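Local atomic coordinates of PUM-HD domain-containing protein (Caenorhabditis elegans, PDB entry 7CGL), a protein that probably binds the 3'-untranslated regions of messenger RNAs through its PUM-HD domain, the part present in this chain. Residues G94-W99 with K129-L134. The protein carries 2 engineered substitutions. Residues are numbered along the deposited sequence; the frame is centred on the assembly and turned at random.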
# COMPACT_ATOMS: atom_id res chain seq x y z
N GLY A 94 27.05 0.40 -0.67
CA GLY A 94 28.32 0.93 -1.14
C GLY A 94 28.72 2.25 -0.53
O GLY A 94 29.85 2.70 -0.74
N GLU A 95 27.82 2.89 0.20
CA GLU A 95 28.16 3.98 1.10
C GLU A 95 27.93 3.56 2.54
O GLU A 95 27.80 4.41 3.42
CB GLU A 95 27.38 5.24 0.75
CG GLU A 95 27.83 5.82 -0.59
CD GLU A 95 29.16 6.56 -0.45
OE1 GLU A 95 29.70 6.61 0.67
OE2 GLU A 95 29.67 7.11 -1.46
N GLU A 96 27.88 2.25 2.77
CA GLU A 96 27.55 1.69 4.07
C GLU A 96 28.38 2.28 5.19
O GLU A 96 27.88 2.45 6.31
CB GLU A 96 27.71 0.17 4.01
CG GLU A 96 27.45 -0.48 5.35
CD GLU A 96 27.22 -1.97 5.27
OE1 GLU A 96 26.71 -2.53 6.28
OE2 GLU A 96 27.53 -2.58 4.22
N ARG A 97 29.65 2.60 4.92
CA ARG A 97 30.56 3.12 5.95
C ARG A 97 30.08 4.43 6.56
O ARG A 97 30.69 4.90 7.53
CB ARG A 97 31.96 3.32 5.37
CG ARG A 97 32.01 4.40 4.32
CD ARG A 97 33.27 4.34 3.47
NE ARG A 97 33.31 5.45 2.52
CZ ARG A 97 32.82 5.41 1.27
NH1 ARG A 97 32.28 4.31 0.78
NH2 ARG A 97 32.90 6.49 0.49
N HIS A 98 29.04 5.04 5.98
CA HIS A 98 28.50 6.32 6.39
C HIS A 98 27.13 6.23 7.05
O HIS A 98 26.70 7.19 7.68
CB HIS A 98 28.38 7.25 5.18
CG HIS A 98 29.70 7.71 4.65
ND1 HIS A 98 30.74 8.10 5.47
CD2 HIS A 98 30.16 7.81 3.38
CE1 HIS A 98 31.78 8.44 4.73
NE2 HIS A 98 31.45 8.28 3.46
N TRP A 99 26.43 5.10 6.89
CA TRP A 99 25.04 5.01 7.32
C TRP A 99 24.87 5.48 8.76
O TRP A 99 23.97 6.28 9.06
CB TRP A 99 24.54 3.58 7.20
CG TRP A 99 24.40 3.04 5.81
CD1 TRP A 99 24.48 3.72 4.63
CD2 TRP A 99 24.14 1.68 5.47
NE1 TRP A 99 24.28 2.86 3.58
CE2 TRP A 99 24.08 1.60 4.07
CE3 TRP A 99 23.99 0.51 6.23
CZ2 TRP A 99 23.85 0.40 3.40
CZ3 TRP A 99 23.76 -0.68 5.57
CH2 TRP A 99 23.69 -0.72 4.17
N LYS A 129 17.70 0.50 3.01
CA LYS A 129 19.07 0.05 2.83
C LYS A 129 19.78 -0.34 4.11
O LYS A 129 20.63 -1.23 4.07
CB LYS A 129 19.91 1.13 2.13
CG LYS A 129 19.37 1.60 0.78
CD LYS A 129 19.48 0.54 -0.32
CE LYS A 129 18.98 1.09 -1.66
NZ LYS A 129 18.98 0.06 -2.77
N ILE A 130 19.49 0.28 5.23
CA ILE A 130 20.42 0.20 6.34
C ILE A 130 20.16 -1.06 7.15
O ILE A 130 19.13 -1.71 7.04
CB ILE A 130 20.37 1.46 7.20
CG1 ILE A 130 19.03 1.59 7.92
CG2 ILE A 130 20.62 2.66 6.34
CD1 ILE A 130 18.79 2.98 8.48
N ASN A 131 21.15 -1.44 7.94
CA ASN A 131 21.03 -2.64 8.75
C ASN A 131 20.01 -2.42 9.85
O ASN A 131 19.69 -1.29 10.22
CB ASN A 131 22.37 -3.02 9.37
CG ASN A 131 23.09 -1.83 9.96
OD1 ASN A 131 22.65 -1.25 10.95
ND2 ASN A 131 24.19 -1.46 9.34
N GLU A 132 19.56 -3.54 10.40
CA GLU A 132 18.43 -3.52 11.33
C GLU A 132 18.68 -2.66 12.56
O GLU A 132 17.76 -1.92 12.94
CB GLU A 132 18.06 -4.96 11.69
CG GLU A 132 16.73 -5.09 12.44
CD GLU A 132 16.20 -6.52 12.48
OE1 GLU A 132 15.37 -6.87 11.60
OE2 GLU A 132 16.62 -7.29 13.38
N PRO A 133 19.84 -2.70 13.22
CA PRO A 133 20.06 -1.78 14.34
C PRO A 133 19.74 -0.32 14.02
O PRO A 133 19.11 0.35 14.83
CB PRO A 133 21.55 -1.98 14.66
CG PRO A 133 21.77 -3.39 14.34
CD PRO A 133 20.92 -3.70 13.13
N LEU A 134 20.13 0.17 12.84
CA LEU A 134 19.80 1.55 12.48
C LEU A 134 18.32 1.71 12.13
O LEU A 134 17.72 2.74 12.46
CB LEU A 134 20.69 2.00 11.32
CG LEU A 134 22.18 2.10 11.69
CD1 LEU A 134 23.06 2.39 10.48
CD2 LEU A 134 22.40 3.15 12.79
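Trp99 carries this contact, lying against the turn Lys129-Ile130-Asn131 from its CB to the far rim of the indole. Trp99 CB meets the methyl CD1 of Leu134 at 3.8 Å, an apolar contact at the root of the side chain. With CG anti to the carbonyl carbon (chi1 -68°), one indole face is brought against the Lys129-Ile130 backbone. The Ile130 methyl CG2 sits over that face, offset toward the rim, near Trp99 CG and 3.8 Å from Trp99 CD2, and the two side chains lie antiparallel. The six-membered ring then receives Ile130 CA over its face, 3.8 Å from the centroid and 25° off the normal, which meets the criteria for a CH-pi contact. Asn131 ND2 approaches Trp99 CE3 in the ring plane at the edge, 3.7 Å away; amide and indole planes are 53° apart, so the groups do not stack. The tip, Trp99 CH2, comes to 3.1 Å from Lys129 O. On the opposite face sits Glu96 CA, and Trp99 NE1 hydrogen-bonds to Glu92 O, which would limit rotation of the indole. Asn131 also occupies the N-cap of helix 132-142, where its OD1 accepts a weak bond from Leu134 N (3.5 Å). The segments belong to successive predicted Pumilio repeats, 69-104 and 105-140, and the indole packing against the neighbouring interhelical turn is a repeat-to-repeat contact of the all-helical PUM-HD solenoid.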